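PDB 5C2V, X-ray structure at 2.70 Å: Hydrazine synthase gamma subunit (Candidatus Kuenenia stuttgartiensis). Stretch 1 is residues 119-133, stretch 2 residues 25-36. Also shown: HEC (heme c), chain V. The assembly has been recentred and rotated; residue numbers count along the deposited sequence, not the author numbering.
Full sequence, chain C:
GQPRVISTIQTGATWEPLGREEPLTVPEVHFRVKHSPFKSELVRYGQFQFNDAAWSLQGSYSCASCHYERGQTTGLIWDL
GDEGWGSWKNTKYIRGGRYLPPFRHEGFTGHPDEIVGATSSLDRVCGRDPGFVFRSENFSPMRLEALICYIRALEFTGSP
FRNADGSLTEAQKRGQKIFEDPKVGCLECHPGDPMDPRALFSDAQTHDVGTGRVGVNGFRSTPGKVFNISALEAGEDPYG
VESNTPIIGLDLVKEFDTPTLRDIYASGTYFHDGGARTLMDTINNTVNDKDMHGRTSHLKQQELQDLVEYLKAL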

# COMPACT_ATOMS: atom_id res chain seq x y z
N THR C 119 36.82 -39.17 23.78
CA THR C 119 35.75 -39.04 24.76
C THR C 119 35.81 -40.16 25.79
O THR C 119 35.81 -41.34 25.44
CB THR C 119 34.37 -39.03 24.08
OG1 THR C 119 34.40 -38.14 22.96
CG2 THR C 119 33.31 -38.57 25.06
N SER C 120 35.86 -39.79 27.07
CA SER C 120 36.08 -40.74 28.15
C SER C 120 34.85 -41.61 28.42
O SER C 120 34.98 -42.77 28.81
CB SER C 120 36.50 -40.01 29.42
OG SER C 120 35.49 -39.11 29.85
N SER C 121 33.67 -41.04 28.22
CA SER C 121 32.43 -41.76 28.48
C SER C 121 31.40 -41.54 27.38
O SER C 121 31.43 -40.52 26.68
CB SER C 121 31.83 -41.35 29.82
OG SER C 121 31.50 -39.97 29.83
N LEU C 122 30.49 -42.49 27.23
CA LEU C 122 29.39 -42.36 26.28
C LEU C 122 28.43 -41.26 26.74
O LEU C 122 27.69 -40.70 25.93
CB LEU C 122 28.64 -43.69 26.13
CG LEU C 122 29.39 -44.80 25.38
CD1 LEU C 122 28.61 -46.10 25.44
CD2 LEU C 122 29.64 -44.38 23.94
N ASP C 123 28.45 -40.98 28.04
CA ASP C 123 27.60 -39.93 28.61
C ASP C 123 27.96 -38.57 28.02
O ASP C 123 27.09 -37.74 27.78
CB ASP C 123 27.74 -39.89 30.13
CG ASP C 123 27.72 -41.27 30.76
OD1 ASP C 123 27.50 -42.25 30.03
OD2 ASP C 123 27.91 -41.36 31.99
N ARG C 124 29.25 -38.35 27.78
CA ARG C 124 29.73 -37.08 27.24
C ARG C 124 29.44 -36.96 25.75
O ARG C 124 29.64 -35.90 25.16
CB ARG C 124 31.23 -36.92 27.50
CG ARG C 124 31.59 -36.65 28.95
CD ARG C 124 33.08 -36.43 29.11
NE ARG C 124 33.42 -35.86 30.41
CZ ARG C 124 34.64 -35.46 30.75
NH1 ARG C 124 35.64 -35.57 29.89
NH2 ARG C 124 34.86 -34.94 31.96
N VAL C 125 28.98 -38.05 25.14
CA VAL C 125 28.60 -38.03 23.73
C VAL C 125 27.14 -37.64 23.58
O VAL C 125 26.82 -36.61 22.98
CB VAL C 125 28.84 -39.39 23.06
CG1 VAL C 125 28.34 -39.37 21.63
CG2 VAL C 125 30.32 -39.76 23.11
N CYS C 126 26.25 -38.47 24.11
CA CYS C 126 24.81 -38.24 23.99
C CYS C 126 24.32 -37.10 24.87
O CYS C 126 23.47 -36.32 24.45
CB CYS C 126 24.04 -39.51 24.34
SG CYS C 126 24.31 -40.85 23.18
N GLY C 127 24.86 -37.00 26.08
CA GLY C 127 24.46 -35.96 27.01
C GLY C 127 24.73 -34.56 26.49
O GLY C 127 24.10 -33.59 26.90
N ARG C 128 25.68 -34.47 25.57
CA ARG C 128 26.03 -33.20 24.93
C ARG C 128 25.07 -32.82 23.81
O ARG C 128 24.77 -31.64 23.61
CB ARG C 128 27.46 -33.26 24.38
CG ARG C 128 28.45 -32.39 25.12
CD ARG C 128 29.75 -32.28 24.36
NE ARG C 128 30.53 -31.13 24.78
CZ ARG C 128 31.13 -30.28 23.95
NH1 ARG C 128 31.03 -30.46 22.64
NH2 ARG C 128 31.81 -29.25 24.42
N ASP C 129 24.58 -33.83 23.10
CA ASP C 129 23.76 -33.63 21.90
C ASP C 129 22.53 -32.71 22.05
O ASP C 129 22.20 -32.00 21.11
CB ASP C 129 23.30 -34.99 21.36
CG ASP C 129 24.43 -35.76 20.72
OD1 ASP C 129 25.46 -35.14 20.37
OD2 ASP C 129 24.29 -36.99 20.55
N PRO C 130 21.84 -32.74 23.21
CA PRO C 130 20.73 -31.79 23.33
C PRO C 130 21.15 -30.33 23.17
O PRO C 130 20.39 -29.56 22.58
CB PRO C 130 20.22 -32.04 24.75
CG PRO C 130 20.49 -33.47 24.98
CD PRO C 130 21.80 -33.74 24.30
N GLY C 131 22.30 -29.94 23.69
CA GLY C 131 22.75 -28.57 23.52
C GLY C 131 23.64 -28.28 22.33
O GLY C 131 23.65 -27.17 21.82
N PHE C 132 24.40 -29.28 21.89
CA PHE C 132 25.33 -29.07 20.78
C PHE C 132 24.85 -29.57 19.42
O PHE C 132 25.49 -29.32 18.40
CB PHE C 132 26.68 -29.72 21.12
CG PHE C 132 27.36 -29.12 22.31
CD1 PHE C 132 26.99 -29.47 23.60
CD2 PHE C 132 28.38 -28.19 22.15
CE1 PHE C 132 27.61 -28.92 24.70
CE2 PHE C 132 29.01 -27.63 23.24
CZ PHE C 132 28.62 -27.99 24.52
N VAL C 133 23.72 -30.28 19.39
CA VAL C 133 23.19 -30.80 18.13
C VAL C 133 21.69 -30.53 17.98
O VAL C 133 21.27 -29.77 17.11
CB VAL C 133 23.44 -32.31 17.99
CG1 VAL C 133 22.74 -32.85 16.75
CG2 VAL C 133 24.93 -32.60 17.93
FE HEC V . 25.61 -39.42 17.42
CHA HEC V . 28.95 -40.17 17.26
CHB HEC V . 25.26 -41.55 20.06
CHC HEC V . 22.30 -38.48 17.75
CHD HEC V . 25.71 -37.89 14.36
NA HEC V . 26.89 -40.61 18.49
C1A HEC V . 28.23 -40.84 18.22
C2A HEC V . 28.70 -41.90 19.09
C3A HEC V . 27.67 -42.27 19.87
C4A HEC V . 26.52 -41.47 19.50
CMA HEC V . 27.66 -43.36 20.97
CAA HEC V . 30.14 -42.46 19.12
CBA HEC V . 30.18 -43.95 18.74
CGA HEC V . 31.59 -44.47 18.82
O1A HEC V . 32.52 -43.65 19.06
O2A HEC V . 31.78 -45.70 18.65
NB HEC V . 24.02 -40.01 18.60
C1B HEC V . 24.20 -40.71 19.78
C2B HEC V . 23.09 -40.41 20.66
C3B HEC V . 22.27 -39.57 20.02
C4B HEC V . 22.84 -39.30 18.72
CMB HEC V . 22.91 -41.00 22.08
CAB HEC V . 20.95 -38.97 20.56
CBB HEC V . 21.22 -37.95 21.68
NC HEC V . 24.24 -38.39 16.26
C1C HEC V . 22.94 -38.08 16.60
C2C HEC V . 22.42 -37.16 15.61
C3C HEC V . 23.31 -37.11 14.60
C4C HEC V . 24.51 -37.81 15.03
CMC HEC V . 20.94 -36.72 15.53
CAC HEC V . 23.16 -36.32 13.28
CBC HEC V . 23.17 -34.80 13.57
ND HEC V . 27.09 -39.14 15.99
C1D HEC V . 26.91 -38.33 14.87
C2D HEC V . 28.21 -38.01 14.32
C3D HEC V . 29.23 -38.72 15.23
C4D HEC V . 28.44 -39.40 16.23
CMD HEC V . 28.52 -37.13 13.09
CAD HEC V . 30.76 -38.71 15.10
CBD HEC V . 31.29 -37.43 15.74
CGD HEC V . 32.79 -37.40 15.65
O1D HEC V . 33.41 -36.41 16.14
O2D HEC V . 33.37 -38.36 15.09
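Stretch 2, residues 25-36: TVPEVHFRVKHS

A short helix that runs out into an irregular tail can be fastened to a neighbouring segment by backbone carbonyls and by side chains that reach across, and residues 25-36 of the hydrazine synthase gamma subunit illustrate the principle. Thr25 caps the start of the helix, its OG1 accepting from Glu28 N at 3.1 Å, and the helix begins at Val26. Farther along, Arg32, with phi/psi of -92/102, leaves helical geometry and leads into a tail through His35 and Ser36. The segment runs antiparallel to residues 119-133: CA atoms pair Gly127 with Val29 (6.0 Å), Arg124 with His30 (6.1 Å), Asp123 with Arg32 (6.8 Å) and Ser121 with Lys34 (5.1 Å), and the two together bury 710 Å².

Arg124 covers the most surface. Its CA-to-CB bond points sideways, but an extended side chain carries the guanidinium to the backbone of His30, where NH2 donates to His30 O at 2.7 Å; NE adds a weak bond to the same oxygen, His30 O, at 3.3 Å. The carbonyl lies near the guanidinium plane, as a good acceptor should, while Val33 CA lies over one face. The His30 side chain (chi1 m, chi2 173°) brings its ring to Arg128, where His30 NE2 accepts from Arg128 NE at 3.3 Å, nearly in line.

Asp123, almost as well covered, its CA-to-CB bond pointing toward stretch 2, meets Arg32 in a salt bridge, Arg32 NE to Asp123 OD2 at 3.4 Å, a weak hydrogen bond. Nearer Gly127, Val29, in rotamer t, sets its CG1 3.9 Å from Asp123 O and 3.7 Å from Gly127 C. A CB on Gly127 would stand 2.9 Å from Val29 CG1 and 2.5 Å from Asp123 O, so it would clash with its own segment as well as with the valine.

His35 is the third anchor. Its ring (chi1 m, chi2 165°) swings back to the turn before the opposing helix, and its NE2 accepts from Leu122 N at 3.0 Å with the donor near the ring plane. Two serines in rotamer p bind successive carbonyls of the tail: Ser121 OG donates to Arg32 O at 3.1 Å and Ser120 OG to Val33 O at 2.7 Å. Ser121 OG also caps its own helix, accepting weakly from Arg124 N at 3.4 Å. At the far end the contact turns apolar, with Val26 CG1 4.2 Å from Phe132 CE1 at the ring edge.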

# COMPACT_ATOMS: atom_id res chain seq x y z
N THR C 25 22.65 -29.83 33.83
CA THR C 25 23.43 -28.74 33.27
C THR C 25 24.58 -29.34 32.46
O THR C 25 24.97 -30.48 32.69
CB THR C 25 23.99 -27.80 34.36
OG1 THR C 25 25.06 -28.45 35.05
CG2 THR C 25 22.90 -27.42 35.34
N VAL C 26 25.10 -28.58 31.51
CA VAL C 26 26.25 -29.02 30.73
C VAL C 26 27.48 -29.34 31.61
O VAL C 26 28.16 -30.34 31.37
CB VAL C 26 26.65 -27.98 29.65
CG1 VAL C 26 27.86 -28.45 28.86
CG2 VAL C 26 25.47 -27.72 28.73
N PRO C 27 27.77 -28.50 32.63
CA PRO C 27 28.85 -28.92 33.54
C PRO C 27 28.56 -30.24 34.24
O PRO C 27 29.49 -31.01 34.49
CB PRO C 27 28.91 -27.77 34.55
CG PRO C 27 28.42 -26.59 33.80
CD PRO C 27 27.34 -27.12 32.91
N GLU C 28 27.29 -30.50 34.56
CA GLU C 28 26.90 -31.77 35.17
C GLU C 28 27.11 -32.93 34.20
O GLU C 28 27.43 -34.04 34.62
CB GLU C 28 25.44 -31.73 35.63
CG GLU C 28 25.22 -30.99 36.94
CD GLU C 28 23.75 -30.97 37.34
OE1 GLU C 28 22.89 -30.78 36.46
OE2 GLU C 28 23.47 -31.14 38.55
N VAL C 29 26.92 -32.67 32.91
CA VAL C 29 27.16 -33.67 31.89
C VAL C 29 28.65 -33.97 31.77
O VAL C 29 29.06 -35.13 31.72
CB VAL C 29 26.61 -33.23 30.52
CG1 VAL C 29 27.00 -34.23 29.44
CG2 VAL C 29 25.10 -33.06 30.57
N HIS C 30 29.45 -32.92 31.75
CA HIS C 30 30.90 -33.07 31.74
C HIS C 30 31.40 -33.68 33.04
O HIS C 30 32.48 -34.26 33.10
CB HIS C 30 31.59 -31.72 31.50
CG HIS C 30 31.43 -31.19 30.11
ND1 HIS C 30 31.85 -29.93 29.74
CD2 HIS C 30 30.90 -31.75 29.00
CE1 HIS C 30 31.58 -29.74 28.46
NE2 HIS C 30 31.01 -30.83 27.99
N PHE C 31 30.59 -33.55 34.09
CA PHE C 31 30.95 -34.08 35.40
C PHE C 31 30.92 -35.61 35.42
O PHE C 31 31.52 -36.23 36.29
CB PHE C 31 30.01 -33.54 36.48
CG PHE C 31 30.38 -33.97 37.88
CD1 PHE C 31 31.47 -33.40 38.53
CD2 PHE C 31 29.65 -34.94 38.53
CE1 PHE C 31 31.81 -33.80 39.81
CE2 PHE C 31 29.99 -35.34 39.81
CZ PHE C 31 31.07 -34.77 40.45
N ARG C 32 30.25 -36.22 34.45
CA ARG C 32 30.29 -37.67 34.38
C ARG C 32 31.43 -38.04 33.45
O ARG C 32 31.31 -37.97 32.22
CB ARG C 32 28.95 -38.22 33.87
CG ARG C 32 27.73 -37.53 34.48
CD ARG C 32 26.49 -37.67 33.61
NE ARG C 32 25.98 -39.03 33.56
CZ ARG C 32 25.05 -39.51 34.38
NH1 ARG C 32 24.52 -38.73 35.31
NH2 ARG C 32 24.64 -40.76 34.26
N VAL C 33 32.54 -38.44 34.05
CA VAL C 33 33.76 -38.78 33.32
C VAL C 33 33.76 -40.23 32.87
O VAL C 33 34.19 -40.55 31.76
CB VAL C 33 35.01 -38.50 34.18
CG1 VAL C 33 36.27 -38.66 33.34
CG2 VAL C 33 34.94 -37.10 34.77
N LYS C 34 33.27 -41.10 33.74
CA LYS C 34 33.28 -42.54 33.49
C LYS C 34 31.87 -43.10 33.55
O LYS C 34 30.97 -42.48 34.11
CB LYS C 34 34.18 -43.25 34.49
N HIS C 35 31.69 -44.28 32.97
CA HIS C 35 30.38 -44.92 32.90
C HIS C 35 29.84 -45.27 34.28
O HIS C 35 30.59 -45.51 35.23
CB HIS C 35 30.45 -46.20 32.06
CG HIS C 35 30.57 -45.94 30.59
ND1 HIS C 35 30.96 -46.91 29.69
CD2 HIS C 35 30.35 -44.82 29.86
CE1 HIS C 35 30.97 -46.40 28.47
NE2 HIS C 35 30.61 -45.13 28.55
N SER C 36 28.51 -45.29 34.39
CA SER C 36 27.84 -45.79 35.58
C SER C 36 27.66 -47.30 35.43
O SER C 36 27.64 -47.80 34.30
CB SER C 36 26.50 -45.09 35.78
OG SER C 36 26.67 -43.70 35.99
O HOH W 1 26.39 -37.74 18.40